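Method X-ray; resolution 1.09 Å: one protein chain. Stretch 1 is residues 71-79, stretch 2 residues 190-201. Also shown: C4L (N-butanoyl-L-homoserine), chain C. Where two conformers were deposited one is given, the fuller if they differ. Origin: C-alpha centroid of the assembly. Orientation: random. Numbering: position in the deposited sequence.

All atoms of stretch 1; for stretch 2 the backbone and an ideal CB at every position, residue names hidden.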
ATOM      1  N   PRO A  71       6.738 -17.091   8.583  1.00 10.28           N
ATOM      2  CA  PRO A  71       5.439 -16.693   8.030  1.00 10.41           C
ATOM      3  C   PRO A  71       4.404 -16.341   9.097  1.00 10.27           C
ATOM      4  O   PRO A  71       3.570 -15.457   8.873  1.00 10.91           O
ATOM      5  CB  PRO A  71       5.011 -17.927   7.236  1.00 12.02           C
ATOM      6  CG  PRO A  71       6.313 -18.522   6.787  1.00 12.73           C
ATOM      7  CD  PRO A  71       7.264 -18.308   7.937  1.00 12.23           C
ATOM      8  N   ASP A  72       4.464 -17.013  10.246  1.00 10.73           N
ATOM      9  CA  ASP A  72       3.496 -16.793  11.315  1.00 11.05           C
ATOM     10  C   ASP A  72       3.641 -15.410  11.961  1.00 10.84           C
ATOM     11  O   ASP A  72       2.697 -14.879  12.545  1.00 11.26           O
ATOM     12  CB  ASP A  72       3.635 -17.883  12.385  1.00 11.78           C
ATOM     13  CG  ASP A  72       3.326 -19.275  11.854  1.00 13.48           C
ATOM     14  OD1 ASP A  72       2.441 -19.397  10.983  1.00 14.98           O
ATOM     15  OD2 ASP A  72       3.954 -20.249  12.332  1.00 14.77           O
ATOM     16  N   ARG A  73       4.835 -14.843  11.873  1.00 10.67           N
ATOM     17  CA  ARG A  73       5.077 -13.503  12.382  1.00 11.67           C
ATOM     18  C   ARG A  73       4.836 -12.448  11.311  1.00 11.56           C
ATOM     19  O   ARG A  73       4.277 -11.389  11.586  1.00 14.47           O
ATOM     20  CB  ARG A  73       6.517 -13.395  12.868  1.00 12.21           C
ATOM     21  CG  ARG A  73       6.892 -12.019  13.362  1.00 12.99           C
ATOM     22  CD  ARG A  73       8.393 -11.893  13.527  1.00 13.66           C
ATOM     23  NE  ARG A  73       8.751 -10.546  13.958  1.00 13.29           N
ATOM     24  CZ  ARG A  73       9.864  -9.920  13.603  1.00 13.56           C
ATOM     25  NH1 ARG A  73      10.733 -10.519  12.803  1.00 14.89           N
ATOM     26  NH2 ARG A  73      10.103  -8.691  14.038  1.00 13.94           N
ATOM     27  N   SER A  74       5.276 -12.729  10.091  1.00 10.17           N
ATOM     28  CA  SER A  74       5.395 -11.685   9.072  1.00  9.86           C
ATOM     29  C   SER A  74       4.164 -11.441   8.210  1.00  8.98           C
ATOM     30  O   SER A  74       3.901 -10.300   7.817  1.00  9.41           O
ATOM     31  CB  SER A  74       6.574 -11.994   8.151  1.00 11.75           C
ATOM     32  OG  SER A  74       7.787 -12.019   8.869  1.00 13.35           O
ATOM     33  N   TYR A  75       3.441 -12.507   7.879  1.00  8.69           N
ATOM     34  CA  TYR A  75       2.399 -12.410   6.864  1.00  8.98           C
ATOM     35  C   TYR A  75       1.065 -11.999   7.479  1.00  8.34           C
ATOM     36  O   TYR A  75       0.153 -12.815   7.647  1.00  9.65           O
ATOM     37  CB  TYR A  75       2.262 -13.729   6.113  1.00  9.10           C
ATOM     38  CG  TYR A  75       3.458 -14.142   5.283  1.00  9.25           C
ATOM     39  CD1 TYR A  75       4.360 -13.210   4.776  1.00  9.18           C
ATOM     40  CD2 TYR A  75       3.651 -15.478   4.961  1.00  9.36           C
ATOM     41  CE1 TYR A  75       5.429 -13.615   3.989  1.00  9.76           C
ATOM     42  CE2 TYR A  75       4.706 -15.889   4.177  1.00  9.86           C
ATOM     43  CZ  TYR A  75       5.591 -14.952   3.685  1.00  9.14           C
ATOM     44  OH  TYR A  75       6.657 -15.334   2.903  1.00 10.34           O
ATOM     45  N   SER A  76       0.977 -10.726   7.839  1.00  8.14           N
ATOM     46  CA  SER A  76      -0.248 -10.144   8.361  1.00  7.52           C
ATOM     47  C   SER A  76      -0.111  -8.645   8.214  1.00  6.97           C
ATOM     48  O   SER A  76       0.996  -8.127   8.088  1.00  7.22           O
ATOM     49  CB  SER A  76      -0.459 -10.502   9.832  1.00  9.01           C
ATOM     50  OG  SER A  76       0.498  -9.850  10.651  1.00  9.37           O
ATOM     51  N   MET A  77      -1.225  -7.934   8.244  1.00  7.25           N
ATOM     52  CA  MET A  77      -1.141  -6.490   8.111  1.00  7.56           C
ATOM     53  C   MET A  77      -0.213  -5.877   9.167  1.00  7.43           C
ATOM     54  O   MET A  77       0.609  -5.012   8.861  1.00  7.97           O
ATOM     55  CB  MET A  77      -2.538  -5.880   8.133  1.00  7.74           C
ATOM     56  CG  MET A  77      -3.317  -6.213   6.867  1.00  7.85           C
ATOM     57  SD  MET A  77      -5.075  -6.032   7.100  1.00  8.40           S
ATOM     58  CE  MET A  77      -5.651  -6.334   5.428  1.00  9.67           C
ATOM     59  N   GLU A  78      -0.331  -6.343  10.408  1.00  7.21           N
ATOM     60  CA  GLU A  78       0.504  -5.831  11.486  1.00  7.47           C
ATOM     61  C   GLU A  78       1.953  -6.325  11.372  1.00  7.23           C
ATOM     62  O   GLU A  78       2.880  -5.582  11.689  1.00  7.53           O
ATOM     63  CB  GLU A  78      -0.117  -6.143  12.853  1.00  8.93           C
ATOM     64  CG  GLU A  78      -0.230  -7.624  13.207  1.00 10.15           C
ATOM     65  CD  GLU A  78      -1.523  -8.298  12.749  1.00  9.54           C
ATOM     66  OE1 GLU A  78      -2.172  -7.854  11.772  1.00  8.89           O
ATOM     67  OE2 GLU A  78      -1.882  -9.307  13.380  1.00 11.55           O
ATOM     68  N   GLY A  79       2.158  -7.559  10.913  1.00  7.27           N
ATOM     69  CA  GLY A  79       3.499  -8.075  10.707  1.00  7.49           C
ATOM     70  C   GLY A  79       4.247  -7.339   9.615  1.00  7.20           C
ATOM     71  O   GLY A  79       5.441  -7.041   9.751  1.00  7.79           O
ATOM     72  N   UNK A 190      -6.810 -14.474   6.596  1.00 10.94           N
ATOM     73  CA  UNK A 190      -7.410 -15.069   7.784  1.00 11.81           C
ATOM     74  C   UNK A 190      -7.234 -14.173   9.007  1.00 10.30           C
ATOM     75  O   UNK A 190      -8.176 -13.959   9.772  1.00 11.60           O
ATOM     76  CB  UNK A 190      -6.799 -16.446   8.051  1.00 11.81           C
ATOM     77  N   UNK A 191      -6.032 -13.638   9.180  1.00  9.54           N
ATOM     78  CA  UNK A 191      -5.751 -12.796  10.339  1.00  9.11           C
ATOM     79  C   UNK A 191      -6.497 -11.456  10.274  1.00  9.36           C
ATOM     80  O   UNK A 191      -6.925 -10.926  11.297  1.00 10.09           O
ATOM     81  CB  UNK A 191      -4.245 -12.548  10.447  1.00  9.11           C
ATOM     82  N   UNK A 192      -6.669 -10.934   9.065  1.00  9.66           N
ATOM     83  CA  UNK A 192      -7.432  -9.710   8.825  1.00 10.37           C
ATOM     84  C   UNK A 192      -8.877  -9.911   9.269  1.00  9.63           C
ATOM     85  O   UNK A 192      -9.420  -9.119  10.041  1.00 11.07           O
ATOM     86  CB  UNK A 192      -7.374  -9.311   7.349  1.00 10.37           C
ATOM     87  N   UNK A 193      -9.500 -10.989   8.788  1.00 10.67           N
ATOM     88  CA  UNK A 193     -10.873 -11.305   9.138  1.00 11.41           C
ATOM     89  C   UNK A 193     -11.055 -11.609  10.612  1.00 11.24           C
ATOM     90  O   UNK A 193     -12.148 -11.441  11.149  1.00 12.66           O
ATOM     91  CB  UNK A 193     -11.358 -12.495   8.307  1.00 11.41           C
ATOM     92  N   UNK A 194      -9.983 -12.039  11.274  1.00 11.44           N
ATOM     93  CA  UNK A 194     -10.022 -12.352  12.698  0.71 11.59           C
ATOM     94  C   UNK A 194      -9.676 -11.156  13.590  1.00 10.55           C
ATOM     95  O   UNK A 194      -9.783 -11.236  14.802  1.00 12.48           O
ATOM     96  CB  UNK A 194      -9.059 -13.504  12.994  0.71 11.59           C
ATOM     97  N   UNK A 195      -9.239 -10.050  12.996  1.00 10.29           N
ATOM     98  CA  UNK A 195      -8.903  -8.879  13.788  1.00 10.49           C
ATOM     99  C   UNK A 195      -7.705  -9.060  14.708  1.00 10.54           C
ATOM    100  O   UNK A 195      -7.686  -8.558  15.839  1.00 11.45           O
ATOM    101  CB  UNK A 195     -10.118  -8.473  14.625  1.00 10.49           C
ATOM    102  N   UNK A 196      -6.671  -9.735  14.221  1.00  9.20           N
ATOM    103  CA  UNK A 196      -5.478  -9.956  15.043  1.00  8.90           C
ATOM    104  C   UNK A 196      -4.664  -8.678  15.257  1.00  8.92           C
ATOM    105  O   UNK A 196      -3.849  -8.608  16.176  1.00  9.23           O
ATOM    106  CB  UNK A 196      -4.593 -11.023  14.395  1.00  8.90           C
ATOM    107  N   UNK A 197      -4.863  -7.687  14.394  1.00  8.35           N
ATOM    108  CA  UNK A 197      -4.210  -6.399  14.531  1.00  9.29           C
ATOM    109  C   UNK A 197      -5.166  -5.335  15.028  1.00  8.79           C
ATOM    110  O   UNK A 197      -6.309  -5.623  15.373  1.00 12.08           O
ATOM    111  CB  UNK A 197      -3.600  -5.970  13.195  1.00  9.29           C
ATOM    112  N   UNK A 198      -4.702  -4.095  15.066  1.00  8.39           N
ATOM    113  CA  UNK A 198      -5.518  -3.000  15.556  1.00  9.43           C
ATOM    114  C   UNK A 198      -6.723  -2.751  14.670  1.00  9.96           C
ATOM    115  O   UNK A 198      -6.627  -2.818  13.446  1.00 12.52           O
ATOM    116  CB  UNK A 198      -4.679  -1.725  15.665  1.00  9.43           C
ATOM    117  N   UNK A 199      -7.858  -2.447  15.291  1.00  9.35           N
ATOM    118  CA  UNK A 199      -9.106  -2.152  14.589  1.00  9.97           C
ATOM    119  C   UNK A 199      -8.904  -0.913  13.719  1.00  9.32           C
ATOM    120  O   UNK A 199      -8.689   0.196  14.227  1.00  9.46           O
ATOM    121  CB  UNK A 199     -10.257  -1.943  15.575  1.00  9.97           C
ATOM    122  N   UNK A 200      -8.949  -1.099  12.403  1.00  9.29           N
ATOM    123  CA  UNK A 200      -8.567  -0.036  11.478  1.00  8.40           C
ATOM    124  C   UNK A 200      -9.581   1.094  11.400  1.00  9.06           C
ATOM    125  O   UNK A 200      -9.229   2.242  11.129  1.00  9.29           O
ATOM    126  CB  UNK A 200      -8.357  -0.622  10.080  1.00  8.40           C
ATOM    127  N   UNK A 201     -10.846   0.769  11.625  1.00  9.64           N
ATOM    128  CA  UNK A 201     -11.872   1.791  11.681  1.00 10.34           C
ATOM    129  C   UNK A 201     -11.562   2.770  12.807  1.00  9.99           C
ATOM    130  O   UNK A 201     -11.570   3.988  12.611  1.00 10.18           O
ATOM    131  CB  UNK A 201     -13.254   1.162  11.873  1.00 10.34           C
TER
HETATM  132  O1  C4L C 301      -4.730  -5.322  -4.040  0.72  9.92           O
HETATM  133  C4  C4L C 301      -4.727  -5.703  -2.844  0.85  9.36           C
HETATM  134  O2  C4L C 301      -3.768  -5.515  -2.064  0.85  8.67           O
HETATM  135  C3  C4L C 301      -5.925  -6.452  -2.308  0.91 10.65           C
HETATM  136  C2  C4L C 301      -7.200  -6.101  -3.086  0.84 11.51           C
HETATM  137  C1  C4L C 301      -8.287  -7.150  -2.915  0.63 12.25           C
HETATM  138  O3  C4L C 301      -7.933  -8.347  -3.627  0.69 12.69           O
HETATM  139  N1  C4L C 301      -6.171  -6.168  -0.890  0.94 10.48           N
HETATM  140  C5  C4L C 301      -5.884  -7.044   0.077  0.91  9.72           C
HETATM  141  O4  C4L C 301      -5.411  -8.154  -0.135  0.84  9.91           O
HETATM  142  C6  C4L C 301      -6.189  -6.617   1.495  1.00 10.69           C
HETATM  143  C7  C4L C 301      -6.940  -7.736   2.209  0.65 12.02           C
HETATM  144  C8  C4L C 301      -8.309  -8.005   1.596  0.71 12.15           C

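Position 190 lies in a helix, and its ideal CB has nothing of stretch 1 within 5.5 Å. Almost any helix-tolerant residue would suit. It is Glu 190.

Position 191 points toward stretch 1. Its ideal CB is 4.3 Å from Ser 76 CB. Beyond lie the carbonyl oxygens of Asp 72 and Tyr 75 and the carboxylate of Asp 72. A long side chain with a terminal donor would suit, Lys or Arg above all. It is Lys 191. Its chain is extended beyond chi1, and Lys 191 CD packs 3.9 Å from Ser 76 CB. Lys 191 NZ comes to 2.8 Å from Asp 72 O, but the angle is too poor for a hydrogen bond. Lys 191 NZ donates to water 1 at 2.8 Å, and water 1 lies 2.8 Å from Pro 71 O and 2.9 Å from Tyr 75 O. A second water joins NZ, weakly, to Asp 72 OD1.

Position 192 points sideways, with its ideal CB 3.9 Å from Met 77 CE. The ligand's butanoyl tail is also nearby. An apolar side chain would suit, such as Leu, Met or Phe. It is Phe 192. Met 77 CE sits over one ring face, 3.4 Å from the centroid of the Phe 192 ring. Phe 192 CE2 is 3.8 Å from C4L C8.

Positions 193 and 194 are out of reach of stretch 1. At 193 there is room for a CB, so many residues would fit; it is Gly 193. Position 194 would take many small or polar residues; it is Ser 194.

Position 195 has positive phi, which favours glycine; Asn is also plausible. Gly 195 is the first residue after the helix to leave helical phi/psi, and it forms a Schellman motif.

Position 196 has its ideal CB 3.4 Å from Glu 78 OE2. A short donor would suit: Ser or Thr. It is Thr 196, whose OG1 donates to Glu 78 OE2 at 2.6 Å. Water 3 donates to both Thr 196 OG1 and Glu 78 OE1.

At position 197 an ideal CB would clash with Glu 78 OE1 at 2.8 Å, so glycine suits best. It is Gly 197.

Positions 198 and 201 are unconstrained by stretch 1; they are Gly 198 and Arg 201. Position 199 precedes a helix, where Asn, Asp, Ser or Thr could cap. Asn 199 caps a backbone N just past the stretch.

Position 200 points toward stretch 1. A long side chain could reach Met 77. Gln 200 NE2 makes a weak hydrogen bond to Met 77 SD at 3.4 Å.

Stretch 2, residues 190-201: EKFGSGTGGNQR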
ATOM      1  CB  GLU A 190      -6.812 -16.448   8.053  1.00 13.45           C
ATOM      2  CG  GLU A 190      -7.320 -17.529   7.115  1.00 17.63           C
ATOM      3  CD  GLU A 190      -6.687 -18.881   7.370  1.00 21.90           C
ATOM      4  OE1 GLU A 190      -5.699 -18.947   8.129  1.00 24.67           O
ATOM      5  OE2 GLU A 190      -7.181 -19.877   6.801  1.00 24.39           O
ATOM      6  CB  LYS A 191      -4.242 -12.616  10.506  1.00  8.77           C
ATOM      7  CG  LYS A 191      -3.555 -13.903  10.934  1.00  9.55           C
ATOM      8  CD  LYS A 191      -2.091 -13.706  11.229  1.00 11.05           C
ATOM      9  CE  LYS A 191      -1.498 -14.950  11.861  1.00 13.27           C
ATOM     10  NZ  LYS A 191      -0.069 -14.740  12.192  1.00 15.77           N
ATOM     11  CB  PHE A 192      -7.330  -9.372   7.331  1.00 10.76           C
ATOM     12  CG  PHE A 192      -8.127  -8.170   6.873  1.00 10.44           C
ATOM     13  CD1 PHE A 192      -8.186  -6.998   7.610  1.00 11.10           C
ATOM     14  CD2 PHE A 192      -8.752  -8.202   5.639  1.00 11.13           C
ATOM     15  CE1 PHE A 192      -8.885  -5.882   7.118  1.00 11.86           C
ATOM     16  CE2 PHE A 192      -9.445  -7.109   5.155  1.00 11.13           C
ATOM     17  CZ  PHE A 192      -9.511  -5.950   5.889  1.00 11.55           C
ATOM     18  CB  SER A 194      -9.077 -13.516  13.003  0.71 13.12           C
ATOM     19  OG  SER A 194      -9.589 -14.732  12.487  0.71 14.54           O
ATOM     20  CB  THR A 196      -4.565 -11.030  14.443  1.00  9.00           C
ATOM     21  OG1 THR A 196      -4.127 -10.622  13.143  1.00  9.12           O
ATOM     22  CG2 THR A 196      -5.292 -12.356  14.322  1.00 10.18           C
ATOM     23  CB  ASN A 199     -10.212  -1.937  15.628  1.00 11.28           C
ATOM     24  CG  ASN A 199     -11.553  -1.615  15.012  1.00 12.00           C
ATOM     25  OD1 ASN A 199     -11.649  -0.849  14.055  1.00 12.38           O
ATOM     26  ND2 ASN A 199     -12.607  -2.191  15.575  1.00 13.39           N
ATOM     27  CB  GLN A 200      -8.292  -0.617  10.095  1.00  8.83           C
ATOM     28  CG  GLN A 200      -7.050  -1.490  10.108  1.00  9.12           C
ATOM     29  CD  GLN A 200      -6.856  -2.263   8.834  1.00 10.35           C
ATOM     30  OE1 GLN A 200      -7.411  -1.913   7.795  1.00 12.22           O
ATOM     31  NE2 GLN A 200      -6.069  -3.332   8.905  1.00 11.76           N
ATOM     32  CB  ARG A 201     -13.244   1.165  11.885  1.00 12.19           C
ATOM     33  CG  ARG A 201     -14.355   2.174  12.048  1.00 12.63           C
ATOM     34  CD  ARG A 201     -15.610   1.488  12.536  1.00 15.50           C
ATOM     35  NE  ARG A 201     -15.370   0.883  13.841  1.00 19.56           N
ATOM     36  CZ  ARG A 201     -15.932  -0.245  14.257  1.00 21.63           C
ATOM     37  NH1 ARG A 201     -16.777  -0.897  13.470  1.00 22.76           N
ATOM     38  NH2 ARG A 201     -15.649  -0.722  15.462  1.00 23.36           N
TER
HETATM   39  O   HOH W   1       1.384 -14.072   9.926  0.85 10.11           O
HETATM   40  O   HOH W   2       0.124 -17.974  11.468  0.82 20.84           O
HETATM   41  O   HOH W   3      -4.463  -8.904  10.912  0.99  8.41           O
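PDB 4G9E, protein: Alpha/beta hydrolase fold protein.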